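Sulfate adenylyltransferase, adenylylsulfate kinase (Thiobacillus denitrificans, PDB 3CR8) phosphorylates adenosine 5'-phosphosulfate with ATP to give 3'-phosphoadenylyl sulfate, and also carries an ATP sulfurylase-like region that lacks sulfurylase activity. Local coordinates at residues W169-P174 against R215-I220; L194-Q199 against A227-S232. One frame throughout, in Å; residues are numbered along the deposited sequence.

Interaction 1. Residues W169-P174 against R215-I220; sequences WQARQP and RSFLAI
Helix 210-220 lays its last turns beside the loop that follows strand 166-169, and four side chains, Ala-171 and Pro-174 of the loop and Ser-216 and Phe-217 of the helix, carry most of the meeting. At the start of the helical segment, Arg-215 takes no part in the packing on the loop: its NH1 donates to the backbone oxygens of Met-394 and Glu-395 of a neighbouring subunit, work for which a long, many-handed guanidinium is well suited. Ser-216 comes next and points at the loop. Its CA is 6.0 Å from the CA of Pro-174, the nearest such pair, and its OG lies 3.6 Å from CB of Pro-174. With chi1 at 82°, OG sits between its own backbone N and carbonyl carbon, from where it hydrogen-bonds back to O of Leu-213 in the preceding turn. A small hydroxyl therefore fits here, buried yet satisfied by its own helix. Pro-174 brings an apolar ring to this side and also touches Leu-358 of helix 352-361. Phe-217 makes the largest contribution. Its first bond does not aim at the loop, but the ring reaches across, and its tip, CZ, lies 3.2 Å from CB of Ala-171. That methyl meets the ring obliquely, and a side chain of one carbon lets the loop backbone pass close to the ring end. The carbonyl O of Gln-173 stands at the ring edge, near the plane, 4.0 Å from CE1, where an aromatic rim is slightly positive. After Leu-218 and Ala-219, Ile-220 spends its apolar branches on Met-175 and Val-354. The contact is thus van der Waals packing of a helix on a post-strand loop in the alpha/beta fold of the ATP sulfurylase family, a loop whose Gln-170 to Pro-174 sequence resembles the QXRNP signature lining the sulfate site of active sulfurylases.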
loop_
_atom_site.group_PDB
_atom_site.type_symbol
_atom_site.label_atom_id
_atom_site.label_comp_id
_atom_site.label_asym_id
_atom_site.label_seq_id
_atom_site.Cartn_x
_atom_site.Cartn_y
_atom_site.Cartn_z
ATOM N N TRP A 169 -0.673 -6.843 -36.632
ATOM C CA TRP A 169 0.605 -7.137 -36.017
ATOM C C TRP A 169 0.538 -8.641 -35.756
ATOM O O TRP A 169 -0.277 -9.115 -34.953
ATOM C CB TRP A 169 0.761 -6.323 -34.722
ATOM C CG TRP A 169 1.940 -6.686 -33.912
ATOM C CD1 TRP A 169 2.036 -7.695 -32.995
ATOM C CD2 TRP A 169 3.200 -6.031 -33.920
ATOM N NE1 TRP A 169 3.292 -7.708 -32.441
ATOM C CE2 TRP A 169 4.025 -6.705 -32.999
ATOM C CE3 TRP A 169 3.709 -4.944 -34.609
ATOM C CZ2 TRP A 169 5.326 -6.324 -32.763
ATOM C CZ3 TRP A 169 5.008 -4.570 -34.371
ATOM C CH2 TRP A 169 5.801 -5.254 -33.455
ATOM N N GLN A 170 1.357 -9.394 -36.481
ATOM C CA GLN A 170 1.310 -10.841 -36.415
ATOM C C GLN A 170 2.368 -11.400 -35.491
ATOM O O GLN A 170 3.252 -12.121 -35.921
ATOM C CB GLN A 170 1.461 -11.423 -37.815
ATOM C CG GLN A 170 0.120 -11.552 -38.550
ATOM C CD GLN A 170 0.210 -11.434 -40.082
ATOM O OE1 GLN A 170 1.255 -11.653 -40.693
ATOM N NE2 GLN A 170 -0.900 -11.088 -40.697
ATOM N N ALA A 171 2.250 -11.081 -34.208
ATOM C CA ALA A 171 3.297 -11.363 -33.228
ATOM C C ALA A 171 3.781 -12.808 -33.200
ATOM O O ALA A 171 2.999 -13.736 -33.391
ATOM C CB ALA A 171 2.840 -10.946 -31.851
ATOM N N ARG A 172 5.077 -12.978 -32.960
ATOM C CA ARG A 172 5.645 -14.298 -32.741
ATOM C C ARG A 172 6.249 -14.398 -31.343
ATOM O O ARG A 172 6.766 -15.454 -30.964
ATOM C CB ARG A 172 6.695 -14.628 -33.795
ATOM C CG ARG A 172 7.860 -13.663 -33.806
ATOM C CD ARG A 172 8.645 -13.808 -35.101
ATOM N NE ARG A 172 7.855 -13.364 -36.247
ATOM C CZ ARG A 172 7.950 -12.155 -36.797
ATOM N NH1 ARG A 172 8.822 -11.257 -36.327
ATOM N NH2 ARG A 172 7.178 -11.846 -37.833
ATOM N N GLN A 173 6.177 -13.302 -30.589
ATOM C CA GLN A 173 6.714 -13.252 -29.235
ATOM C C GLN A 173 6.065 -12.140 -28.433
ATOM O O GLN A 173 5.518 -11.208 -29.010
ATOM C CB GLN A 173 8.206 -13.019 -29.290
ATOM C CG GLN A 173 8.593 -11.734 -29.987
ATOM C CD GLN A 173 9.969 -11.232 -29.538
ATOM O OE1 GLN A 173 10.610 -10.435 -30.236
ATOM N NE2 GLN A 173 10.424 -11.696 -28.361
ATOM N N PRO A 174 6.138 -12.216 -27.098
ATOM C CA PRO A 174 5.374 -11.300 -26.253
ATOM C C PRO A 174 5.689 -9.867 -26.544
ATOM O O PRO A 174 6.757 -9.545 -27.047
ATOM C CB PRO A 174 5.820 -11.639 -24.836
ATOM C CG PRO A 174 6.346 -12.990 -24.932
ATOM C CD PRO A 174 6.962 -13.123 -26.299
ATOM N N ARG A 215 -1.261 -16.234 -23.655
ATOM C CA ARG A 215 -1.570 -15.725 -22.330
ATOM C C ARG A 215 -0.918 -14.369 -22.065
ATOM O O ARG A 215 -1.486 -13.520 -21.377
ATOM C CB ARG A 215 -1.226 -16.740 -21.245
ATOM C CG ARG A 215 -2.208 -16.691 -20.090
ATOM C CD ARG A 215 -2.335 -18.055 -19.499
ATOM N NE ARG A 215 -1.069 -18.751 -19.675
ATOM C CZ ARG A 215 -0.973 -20.055 -19.919
ATOM N NH1 ARG A 215 -2.090 -20.791 -20.021
ATOM N NH2 ARG A 215 0.229 -20.618 -20.070
ATOM N N SER A 216 0.259 -14.155 -22.631
ATOM C CA SER A 216 0.929 -12.892 -22.475
ATOM C C SER A 216 0.229 -11.772 -23.242
ATOM O O SER A 216 0.365 -10.609 -22.887
ATOM C CB SER A 216 2.390 -13.027 -22.904
ATOM O OG SER A 216 2.528 -12.921 -24.306
ATOM N N PHE A 217 -0.501 -12.111 -24.305
ATOM C CA PHE A 217 -1.317 -11.120 -24.997
ATOM C C PHE A 217 -2.568 -10.791 -24.212
ATOM O O PHE A 217 -2.929 -9.635 -24.076
ATOM C CB PHE A 217 -1.638 -11.548 -26.424
ATOM C CG PHE A 217 -0.623 -11.085 -27.393
ATOM C CD1 PHE A 217 0.556 -11.802 -27.569
ATOM C CD2 PHE A 217 -0.784 -9.876 -28.062
ATOM C CE1 PHE A 217 1.540 -11.347 -28.428
ATOM C CE2 PHE A 217 0.190 -9.422 -28.934
ATOM C CZ PHE A 217 1.354 -10.148 -29.109
ATOM N N LEU A 218 -3.215 -11.808 -23.666
ATOM C CA LEU A 218 -4.401 -11.599 -22.868
ATOM C C LEU A 218 -4.070 -10.727 -21.708
ATOM O O LEU A 218 -4.906 -9.970 -21.249
ATOM C CB LEU A 218 -4.923 -12.925 -22.366
ATOM C CG LEU A 218 -5.607 -13.755 -23.441
ATOM C CD1 LEU A 218 -5.809 -15.176 -22.921
ATOM C CD2 LEU A 218 -6.897 -13.102 -23.907
ATOM N N ALA A 219 -2.826 -10.818 -21.258
ATOM C CA ALA A 219 -2.372 -10.112 -20.068
ATOM C C ALA A 219 -2.342 -8.616 -20.260
ATOM O O ALA A 219 -2.655 -7.863 -19.350
ATOM C CB ALA A 219 -1.000 -10.624 -19.647
ATOM N N ILE A 220 -1.974 -8.192 -21.460
ATOM C CA ILE A 220 -1.783 -6.779 -21.720
ATOM C C ILE A 220 -2.853 -6.197 -22.626
ATOM O O ILE A 220 -2.824 -5.011 -22.959
ATOM C CB ILE A 220 -0.412 -6.549 -22.341
ATOM C CG1 ILE A 220 -0.476 -6.364 -23.864
ATOM C CG2 ILE A 220 0.473 -7.719 -22.018
ATOM C CD1 ILE A 220 0.857 -5.810 -24.445
#

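Interaction 2. Residues L194-Q199 against A227-S232; sequences LLLHPQ and ATTQLS
Strands 194-196 and 229-231 are the two parallel arms of a beta-alpha-beta unit, joined through helix 210-220, and their side chains divide between the two faces of the sheet. Leu-194, Leu-196, Thr-229 and Leu-231 share one face. There Leu-196, its CG anti to the carbonyl carbon (chi1 -58°), crosses Thr-229 obliquely, so that CD1 rests 3.9 Å from the threonine CG2. Leu-231 takes the other choice, CG anti to the backbone N, which swings its CD1 back to 3.9 Å from CB of Leu-196. The same CD1 meets CD of Pro-198, the two side chains crossing at about a right angle. Branched and ring-shaped apolar groups suit this face because Phe-217 of helix 210-220 packs on both Leu-231 and Pro-198. Thr-229 turns its methyl to the leucine and its OG1 to O of Pro-225. On the face of Leu-195 and Gln-230, CD1 of Leu-195 lies 3.8 Å from CB of Gln-230, and both residues pack on helix 151-160. Gln-230 bends at chi2, so only its aliphatic base joins the leucine while the amide leads away. Between the faces runs the parallel ladder: N of Leu-194 donates to O of Thr-228, N of Gln-230 to O of Leu-194, N of Leu-196 to O of Gln-230 (2.7 Å), and N of Ser-232 to O of Leu-196. Each donor lies nearly along the C=O axis. Past the last rung, His-197 continues the join with its side chain. CD2 of Leu-195 lies over one face of its imidazole, offset toward the rim, and Phe-256 meets the ring edge-to-face, while ND1 donates a weak but fairly straight bond to O of Ser-232, 3.4 Å long with 164° at the hydrogen.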
loop_
_atom_site.group_PDB
_atom_site.type_symbol
_atom_site.label_atom_id
_atom_site.label_comp_id
_atom_site.label_asym_id
_atom_site.label_seq_id
_atom_site.Cartn_x
_atom_site.Cartn_y
_atom_site.Cartn_z
ATOM N N LEU A 194 -6.486 -1.570 -35.000
ATOM C CA LEU A 194 -5.333 -2.424 -34.766
ATOM C C LEU A 194 -5.781 -3.822 -34.468
ATOM O O LEU A 194 -6.686 -4.029 -33.645
ATOM C CB LEU A 194 -4.511 -1.912 -33.591
ATOM C CG LEU A 194 -3.333 -2.792 -33.193
ATOM C CD1 LEU A 194 -2.314 -2.785 -34.298
ATOM C CD2 LEU A 194 -2.726 -2.332 -31.873
ATOM N N LEU A 195 -5.134 -4.768 -35.154
ATOM C CA LEU A 195 -5.358 -6.195 -34.973
ATOM C C LEU A 195 -4.097 -6.880 -34.400
ATOM O O LEU A 195 -3.038 -6.956 -35.047
ATOM C CB LEU A 195 -5.793 -6.842 -36.294
ATOM C CG LEU A 195 -5.911 -8.370 -36.239
ATOM C CD1 LEU A 195 -7.046 -8.765 -35.299
ATOM C CD2 LEU A 195 -6.130 -8.989 -37.590
ATOM N N LEU A 196 -4.200 -7.360 -33.169
ATOM C CA LEU A 196 -3.119 -8.151 -32.594
ATOM C C LEU A 196 -3.378 -9.574 -33.020
ATOM O O LEU A 196 -4.408 -10.184 -32.643
ATOM C CB LEU A 196 -3.143 -8.031 -31.076
ATOM C CG LEU A 196 -3.020 -6.584 -30.575
ATOM C CD1 LEU A 196 -3.266 -6.485 -29.086
ATOM C CD2 LEU A 196 -1.638 -6.039 -30.922
ATOM N N HIS A 197 -2.451 -10.093 -33.822
ATOM C CA HIS A 197 -2.666 -11.347 -34.545
ATOM C C HIS A 197 -1.499 -12.282 -34.304
ATOM O O HIS A 197 -0.756 -12.562 -35.215
ATOM C CB HIS A 197 -2.778 -11.014 -36.041
ATOM C CG HIS A 197 -3.758 -11.854 -36.800
ATOM N ND1 HIS A 197 -4.769 -12.565 -36.197
ATOM C CD2 HIS A 197 -3.901 -12.055 -38.135
ATOM C CE1 HIS A 197 -5.482 -13.189 -37.119
ATOM N NE2 HIS A 197 -4.978 -12.895 -38.301
ATOM N N PRO A 198 -1.314 -12.763 -33.067
ATOM C CA PRO A 198 -0.122 -13.571 -32.742
ATOM C C PRO A 198 -0.097 -14.948 -33.424
ATOM O O PRO A 198 -1.100 -15.680 -33.366
ATOM C CB PRO A 198 -0.230 -13.779 -31.226
ATOM C CG PRO A 198 -1.295 -12.877 -30.755
ATOM C CD PRO A 198 -2.214 -12.635 -31.912
ATOM N N GLN A 199 1.033 -15.306 -34.038
ATOM C CA GLN A 199 1.167 -16.639 -34.621
ATOM C C GLN A 199 1.041 -17.746 -33.562
ATOM O O GLN A 199 1.691 -17.713 -32.519
ATOM C CB GLN A 199 2.448 -16.745 -35.432
ATOM C CG GLN A 199 2.216 -16.473 -36.893
ATOM C CD GLN A 199 3.258 -15.553 -37.493
ATOM O OE1 GLN A 199 4.289 -15.266 -36.873
ATOM N NE2 GLN A 199 2.993 -15.078 -38.710
ATOM N N ALA A 227 -12.139 0.244 -28.472
ATOM C CA ALA A 227 -12.880 0.566 -29.704
ATOM C C ALA A 227 -11.974 0.597 -30.931
ATOM O O ALA A 227 -12.414 0.917 -32.026
ATOM C CB ALA A 227 -13.593 1.918 -29.562
ATOM N N THR A 228 -10.709 0.261 -30.743
ATOM C CA THR A 228 -9.720 0.459 -31.779
ATOM C C THR A 228 -8.800 -0.764 -31.996
ATOM O O THR A 228 -7.984 -0.798 -32.924
ATOM C CB THR A 228 -8.918 1.695 -31.404
ATOM O OG1 THR A 228 -9.395 2.795 -32.187
ATOM C CG2 THR A 228 -7.385 1.475 -31.604
ATOM N N THR A 229 -8.965 -1.782 -31.159
ATOM C CA THR A 229 -8.031 -2.879 -31.118
ATOM C C THR A 229 -8.846 -4.136 -31.148
ATOM O O THR A 229 -9.965 -4.117 -30.672
ATOM C CB THR A 229 -7.243 -2.830 -29.809
ATOM O OG1 THR A 229 -6.670 -1.520 -29.664
ATOM C CG2 THR A 229 -6.152 -3.895 -29.797
ATOM N N GLN A 230 -8.278 -5.195 -31.726
ATOM C CA GLN A 230 -8.848 -6.541 -31.740
ATOM C C GLN A 230 -7.783 -7.554 -31.518
ATOM O O GLN A 230 -6.667 -7.383 -32.036
ATOM C CB GLN A 230 -9.470 -6.854 -33.099
ATOM C CG GLN A 230 -10.986 -6.813 -33.079
ATOM C CD GLN A 230 -11.555 -7.922 -32.212
ATOM O OE1 GLN A 230 -12.626 -7.790 -31.619
ATOM N NE2 GLN A 230 -10.817 -9.012 -32.119
ATOM N N LEU A 231 -8.104 -8.607 -30.759
ATOM C CA LEU A 231 -7.169 -9.740 -30.584
ATOM C C LEU A 231 -7.722 -10.985 -31.275
ATOM O O LEU A 231 -8.902 -11.286 -31.188
ATOM C CB LEU A 231 -6.871 -10.030 -29.109
ATOM C CG LEU A 231 -6.031 -11.278 -28.801
ATOM C CD1 LEU A 231 -4.578 -11.126 -29.203
ATOM C CD2 LEU A 231 -6.117 -11.605 -27.328
ATOM N N SER A 232 -6.878 -11.694 -31.996
ATOM C CA SER A 232 -7.347 -12.883 -32.672
ATOM C C SER A 232 -6.148 -13.767 -32.895
ATOM O O SER A 232 -5.037 -13.283 -32.879
ATOM C CB SER A 232 -8.004 -12.518 -33.990
ATOM O OG SER A 232 -8.942 -13.497 -34.340
#

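Overall arrangement
The centres of interactions 1 and 2 lie about 9 Å apart; interaction 2 is within the parallel sheet, where strand 193-196 stands between strands 166-169 and 229-231, and interaction 1 joins the loop leaving strand 166-169 to helix 210-220. Segment 169-174, the end of that strand and the loop after it, runs beside segment 194-199 and is probably hydrogen-bonded to it twice: O of Trp-169 is 2.6 Å from N of His-197, and O of Ala-171 is 2.6 Å from N of Gln-199. Phe-217 serves both contacts from the helix side. Both belong to the sulfurylase-like region, away from the predicted ATP-binding residues Gly-376 to Ser-383, the P-loop of the kinase part.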